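Glutamate racemase (Escherichia coli, PDB 2JFN) is an enzyme of the Asp/Glu/hydantoin racemase family, an alpha/beta protein that holds glutamic acid and uridine-5'-diphosphate-N-acetylmuramoyl-L-alanine in two separate pockets. Local coordinates at residues V112-A117 against V225-I231; A74-V79 against L281-G285. All coordinates share one frame; numbering follows the deposited sequence.

Contact 1: residues V112-A117 against V225-I231. With UMA (uridine-5'-diphosphate-N-acetylmuramoyl-L-alanine), chain C.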
loop_
_atom_site.group_PDB
_atom_site.type_symbol
_atom_site.label_atom_id
_atom_site.label_comp_id
_atom_site.label_asym_id
_atom_site.label_seq_id
_atom_site.Cartn_x
_atom_site.Cartn_y
_atom_site.Cartn_z
ATOM N N VAL A 112 10.721 5.361 -0.841
ATOM C CA VAL A 112 9.990 4.838 -1.986
ATOM C C VAL A 112 8.516 5.168 -1.836
ATOM O O VAL A 112 7.949 5.044 -0.748
ATOM C CB VAL A 112 10.166 3.305 -2.104
ATOM C CG1 VAL A 112 9.321 2.756 -3.247
ATOM C CG2 VAL A 112 11.618 2.980 -2.334
ATOM N N GLY A 113 7.908 5.614 -2.929
ATOM C CA GLY A 113 6.501 5.952 -2.906
ATOM C C GLY A 113 5.722 5.003 -3.794
ATOM O O GLY A 113 6.306 4.143 -4.460
ATOM N N VAL A 114 4.402 5.161 -3.805
ATOM C CA VAL A 114 3.536 4.312 -4.618
ATOM C C VAL A 114 2.466 5.106 -5.347
ATOM O O VAL A 114 1.813 5.984 -4.771
ATOM C CB VAL A 114 2.803 3.266 -3.772
ATOM C CG1 VAL A 114 3.801 2.390 -3.025
ATOM C CG2 VAL A 114 1.859 3.963 -2.812
ATOM N N VAL A 115 2.304 4.806 -6.626
ATOM C CA VAL A 115 1.282 5.444 -7.437
ATOM C C VAL A 115 0.606 4.297 -8.183
ATOM O O VAL A 115 1.242 3.283 -8.470
ATOM C CB VAL A 115 1.886 6.443 -8.454
ATOM C CG1 VAL A 115 2.458 7.650 -7.723
ATOM C CG2 VAL A 115 2.969 5.769 -9.274
ATOM N N PRO A 116 -0.692 4.428 -8.481
ATOM C CA PRO A 116 -1.407 3.364 -9.200
ATOM C C PRO A 116 -0.649 2.960 -10.463
ATOM O O PRO A 116 -0.170 3.825 -11.203
ATOM C CB PRO A 116 -2.759 4.004 -9.502
ATOM C CG PRO A 116 -2.970 4.895 -8.286
ATOM C CD PRO A 116 -1.599 5.534 -8.121
ATOM N N ALA A 117 -0.550 1.653 -10.703
ATOM C CA ALA A 117 0.172 1.111 -11.858
ATOM C C ALA A 117 -0.536 1.309 -13.197
ATOM O O ALA A 117 -0.670 0.371 -13.989
ATOM C CB ALA A 117 0.453 -0.376 -11.635
ATOM N N VAL A 225 -3.480 -5.770 -11.917
ATOM C CA VAL A 225 -2.154 -5.179 -11.957
ATOM C C VAL A 225 -1.922 -4.298 -10.727
ATOM O O VAL A 225 -2.765 -3.476 -10.379
ATOM C CB VAL A 225 -1.977 -4.294 -13.215
ATOM C CG1 VAL A 225 -0.585 -3.677 -13.225
ATOM C CG2 VAL A 225 -2.205 -5.118 -14.479
ATOM N N ASP A 226 -0.789 -4.480 -10.060
ATOM C CA ASP A 226 -0.474 -3.632 -8.922
ATOM C C ASP A 226 0.996 -3.243 -8.965
ATOM O O ASP A 226 1.719 -3.610 -9.898
ATOM C CB ASP A 226 -0.854 -4.291 -7.578
ATOM C CG ASP A 226 -0.101 -5.573 -7.300
ATOM O OD1 ASP A 226 1.146 -5.565 -7.319
ATOM O OD2 ASP A 226 -0.766 -6.601 -7.044
ATOM N N SER A 227 1.432 -2.504 -7.955
ATOM C CA SER A 227 2.800 -1.992 -7.886
ATOM C C SER A 227 3.806 -2.808 -7.082
ATOM O O SER A 227 4.999 -2.480 -7.068
ATOM C CB SER A 227 2.757 -0.576 -7.313
ATOM O OG SER A 227 1.949 0.262 -8.119
ATOM N N GLY A 228 3.330 -3.863 -6.432
ATOM C CA GLY A 228 4.171 -4.698 -5.584
ATOM C C GLY A 228 5.554 -5.127 -6.048
ATOM O O GLY A 228 6.560 -4.761 -5.428
ATOM N N ALA A 229 5.607 -5.923 -7.117
ATOM C CA ALA A 229 6.875 -6.407 -7.649
ATOM C C ALA A 229 7.773 -5.258 -8.098
ATOM O O ALA A 229 8.984 -5.311 -7.917
ATOM C CB ALA A 229 6.623 -7.364 -8.816
ATOM N N ALA A 230 7.182 -4.217 -8.675
ATOM C CA ALA A 230 7.968 -3.070 -9.133
ATOM C C ALA A 230 8.576 -2.301 -7.961
ATOM O O ALA A 230 9.673 -1.735 -8.081
ATOM C CB ALA A 230 7.105 -2.140 -9.963
ATOM N N ILE A 231 7.857 -2.271 -6.835
ATOM C CA ILE A 231 8.334 -1.585 -5.637
ATOM C C ILE A 231 9.509 -2.370 -5.094
ATOM O O ILE A 231 10.508 -1.802 -4.647
ATOM C CB ILE A 231 7.249 -1.536 -4.538
ATOM C CG1 ILE A 231 6.036 -0.762 -5.044
ATOM C CG2 ILE A 231 7.817 -0.897 -3.262
ATOM C CD1 ILE A 231 6.336 0.658 -5.386
HETATM N N1 UMA C . 5.909 1.940 -8.954
HETATM C C2 UMA C . 5.685 2.853 -7.805
HETATM N N3 UMA C . 6.832 3.271 -7.147
HETATM C C4 UMA C . 8.147 2.908 -7.477
HETATM C C5 UMA C . 8.304 1.970 -8.666
HETATM C C6 UMA C . 7.205 1.545 -9.322
HETATM O O2 UMA C . 4.581 3.224 -7.436
HETATM O O4 UMA C . 9.078 3.341 -6.814
HETATM C C1B UMA C . 4.674 1.475 -9.678
HETATM C C2B UMA C . 4.222 2.508 -10.696
HETATM O "O2'" UMA C . 2.753 2.684 -10.759
HETATM C C3B UMA C . 4.780 2.116 -12.024
HETATM C C4B UMA C . 4.713 0.609 -11.859
HETATM O O4B UMA C . 4.880 0.333 -10.473
HETATM O O3B UMA C . 3.848 2.699 -12.974
HETATM C C5B UMA C . 5.763 -0.142 -12.574
HETATM O O5B UMA C . 7.000 0.435 -12.347
HETATM P PA UMA C . 8.326 0.007 -13.113
HETATM O O1A UMA C . 9.412 0.510 -12.260
HETATM O O2A UMA C . 8.303 -1.402 -13.339
HETATM O O3A UMA C . 8.248 0.891 -14.469
HETATM P PB UMA C . 7.302 2.082 -14.953
HETATM O O1B UMA C . 5.917 1.675 -15.061
HETATM O O2B UMA C . 7.937 2.696 -16.123
HETATM O "O1'" UMA C . 7.544 3.145 -13.726
HETATM C "C1'" UMA C . 8.302 4.354 -13.776
HETATM C "C2'" UMA C . 9.077 4.580 -12.506
HETATM N "N2'" UMA C . 10.058 3.507 -12.261
HETATM C "C7'" UMA C . 11.383 3.724 -12.324
HETATM O "O7'" UMA C . 11.854 4.853 -12.421
HETATM C "C8'" UMA C . 12.318 2.536 -12.254
HETATM C "C3'" UMA C . 8.074 4.705 -11.347
HETATM O "O3'" UMA C . 8.769 5.020 -10.092
HETATM C "C4'" UMA C . 7.024 5.805 -11.630
HETATM O "O4'" UMA C . 6.085 5.890 -10.576
HETATM C "C5'" UMA C . 6.311 5.519 -12.955
HETATM O "O5'" UMA C . 7.330 5.406 -14.019
HETATM C "C6'" UMA C . 5.358 6.620 -13.386
HETATM O "O6'" UMA C . 6.038 7.866 -13.431
HETATM C C18 UMA C . 9.738 6.067 -9.834
HETATM C C19 UMA C . 9.150 7.297 -9.224
HETATM O O18 UMA C . 9.636 8.395 -9.430
HETATM C C20 UMA C . 10.941 5.441 -9.099
HETATM N N4 UMA C . 8.074 7.085 -8.450
HETATM C C21 UMA C . 7.401 8.097 -7.622
HETATM C C22 UMA C . 8.343 8.915 -6.688
HETATM O O19 UMA C . 9.374 8.341 -6.270
HETATM O O20 UMA C . 8.046 10.104 -6.408
HETATM C C23 UMA C . 6.313 7.420 -6.780
HETATM O O HOH W 1 -1.110 -0.120 -8.570
#
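Ile231 reaches from helix 228-241 to the loop 112-117, and its two branches part at CB. CG2, anti to the backbone N, goes to Val112 CG1 at 4.0 Å. CG1 turns the other way, beside the backbone N (chi1 -61°), and carries CD1 into the angle between loop and ligand. The Ile231 side chain crosses that of Val114 at about a right angle, CD1 3.9 Å from Val114 CG1, and CD1 presses on the face of the UMA uracil almost directly over N3, a tight 3.2 Å from CD1 to that nitrogen. The edge of the base is held by main chain: UMA N3 donates to Gly113 O (2.9 Å), and Val115 N donates to UMA O2 (2.9 Å). Val115 O takes the ribose hydroxyl O2' at 2.8 Å and is also approached by Ser227 OG, a weak bond whose proton is not settled. A water joins the same OG to Ala117 N, while Ala117 CB rests on Val225 CG1. Behind Ser227, Asp226 OD1 caps the helix start, taking Gly228 N on its anti side, 26° out of the carboxylate plane. Arg104 and Lys119 are further hydrogen-bond partners of UMA. Gly113 O and Val115 N thus read the uracil edge as one donor and one acceptor, and the methyl of Ile231 packs on its face.

Contact 2: residues A74-V79 against L281-G285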
loop_
_atom_site.group_PDB
_atom_site.type_symbol
_atom_site.label_atom_id
_atom_site.label_comp_id
_atom_site.label_asym_id
_atom_site.label_seq_id
_atom_site.Cartn_x
_atom_site.Cartn_y
_atom_site.Cartn_z
ATOM N N ALA A 74 5.974 12.461 11.099
ATOM C CA ALA A 74 6.161 12.195 12.528
ATOM C C ALA A 74 6.360 10.697 12.794
ATOM O O ALA A 74 7.186 10.309 13.622
ATOM C CB ALA A 74 4.966 12.715 13.332
ATOM N N ILE A 75 5.604 9.848 12.103
ATOM C CA ILE A 75 5.763 8.419 12.311
ATOM C C ILE A 75 7.145 7.929 11.844
ATOM O O ILE A 75 7.792 7.149 12.539
ATOM C CB ILE A 75 4.636 7.621 11.603
ATOM C CG1 ILE A 75 3.299 7.894 12.307
ATOM C CG2 ILE A 75 4.960 6.124 11.623
ATOM C CD1 ILE A 75 2.074 7.311 11.603
ATOM N N VAL A 76 7.611 8.385 10.684
ATOM C CA VAL A 76 8.925 7.947 10.201
ATOM C C VAL A 76 10.014 8.480 11.135
ATOM O O VAL A 76 11.043 7.846 11.349
ATOM C CB VAL A 76 9.208 8.441 8.761
ATOM C CG1 VAL A 76 10.630 8.030 8.344
ATOM C CG2 VAL A 76 8.179 7.843 7.790
ATOM N N THR A 77 9.780 9.656 11.699
ATOM C CA THR A 77 10.735 10.242 12.627
ATOM C C THR A 77 10.858 9.350 13.863
ATOM O O THR A 77 11.965 9.088 14.346
ATOM C CB THR A 77 10.281 11.647 13.042
ATOM O OG1 THR A 77 10.257 12.482 11.878
ATOM C CG2 THR A 77 11.234 12.250 14.076
ATOM N N ALA A 78 9.718 8.879 14.361
ATOM C CA ALA A 78 9.693 8.019 15.541
ATOM C C ALA A 78 10.358 6.683 15.246
ATOM O O ALA A 78 11.101 6.157 16.075
ATOM C CB ALA A 78 8.253 7.799 16.008
ATOM N N VAL A 79 10.096 6.124 14.069
ATOM C CA VAL A 79 10.716 4.856 13.726
ATOM C C VAL A 79 12.234 5.023 13.680
ATOM O O VAL A 79 12.970 4.197 14.225
ATOM C CB VAL A 79 10.236 4.324 12.356
ATOM C CG1 VAL A 79 10.989 3.049 12.013
ATOM C CG2 VAL A 79 8.732 4.049 12.395
ATOM N N LEU A 281 4.530 2.308 19.105
ATOM C CA LEU A 281 5.549 3.296 18.795
ATOM C C LEU A 281 5.084 4.657 19.304
ATOM O O LEU A 281 3.955 5.068 19.036
ATOM C CB LEU A 281 5.778 3.371 17.286
ATOM C CG LEU A 281 6.827 4.382 16.823
ATOM C CD1 LEU A 281 8.210 3.927 17.263
ATOM C CD2 LEU A 281 6.763 4.518 15.306
ATOM N N ALA A 282 5.947 5.346 20.043
ATOM C CA ALA A 282 5.611 6.667 20.572
ATOM C C ALA A 282 5.850 7.708 19.482
ATOM O O ALA A 282 6.979 7.888 19.030
ATOM C CB ALA A 282 6.476 6.980 21.794
ATOM N N VAL A 283 4.787 8.394 19.073
ATOM C CA VAL A 283 4.879 9.405 18.022
ATOM C C VAL A 283 4.636 10.828 18.534
ATOM O O VAL A 283 3.818 11.042 19.431
ATOM C CB VAL A 283 3.857 9.116 16.907
ATOM C CG1 VAL A 283 3.972 10.159 15.812
ATOM C CG2 VAL A 283 4.082 7.721 16.348
ATOM N N LEU A 284 5.344 11.796 17.952
ATOM C CA LEU A 284 5.202 13.205 18.331
ATOM C C LEU A 284 4.556 13.999 17.198
ATOM O O LEU A 284 5.084 15.034 16.778
ATOM C CB LEU A 284 6.570 13.825 18.638
ATOM C CG LEU A 284 7.530 13.123 19.598
ATOM C CD1 LEU A 284 8.723 14.036 19.856
ATOM C CD2 LEU A 284 6.822 12.792 20.903
ATOM N N GLY A 285 3.421 13.519 16.698
ATOM C CA GLY A 285 2.752 14.211 15.611
ATOM C C GLY A 285 1.600 13.437 14.993
ATOM O O GLY A 285 0.579 14.063 14.638
ATOM O OXT GLY A 285 1.721 12.209 14.838
HETATM O O HOH W 2 7.478 11.708 16.075
#
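The C-terminal tail 281-285 runs in the opposite sense to helix 65-82, so that Val283 CA lies 5.6 Å from Ala78 CA and, one helical turn back, Gly285 CA comes within 5.0 Å of Ala74 CA. This is an alpha/beta lobe: helix 65-82 makes the beta-alpha-beta crossover between the parallel strands 48-53 and 87-90, and the tail leaves strand 277-280 of the same sheet to lie along the helix. Small residues let the two backbones come this close. Ala74 and Ala78 face the tail; Ala78 CB touches Ala282 O at 3.3 Å, and Ala74 CB sits against the CA of Gly285.

Two larger side chains of the tail grip this surface. In Leu281 a chi1 of 180° carries CG to the helix, and the second torsion turns CD2 against both Ala78 CB and Val79 CG2; it meets Val79 CG2 at 3.5 Å, the two side chains crossing at about a right angle, while CD1 lies near the carbonyl of Ala78. Val283 spreads its methyls over the next turn: CG1 lies 3.7 Å from Ala74 CB, and CG2 reaches Ile75 CG1 at 4.1 Å as well as the methyl of Ala78. Ile75 and Val79 continue inward to Phe27 and Leu25 of strand 21-28, linking the tail's packing to the sheet.

No direct hydrogen bond joins the two segments. The terminal carboxylate instead forms a salt bridge from Gly285 OXT to Arg71, one turn back on the helix. Ala74 O, already the acceptor for Ala78 N, accepts a second hydrogen bond, from a water at 2.8 Å, and that water in turn accepts from Leu284 N, also at 2.8 Å.

How the contacts relate
Contact 1 is buried near the middle of the chain, whereas contact 2 is partly exposed, its centre about 19 Å from the centre of the chain; their own centres are 25 Å apart and they do not touch. Along the sequence contact 1 is nested inside the loop that contact 2 closes. They share one element, the mixed sheet: 112-117 runs out of strand 111-112, and the tail 281-285 comes after strand 277-280. The partners differ, since 225-231 leaves the separate four-stranded parallel sheet, so contact 1 joins the two sheets and contact 2 stays with one. Both have aliphatic packing and a bridging water; contact 1 adds backbone bonds to a ligand, contact 2 a terminal carboxylate.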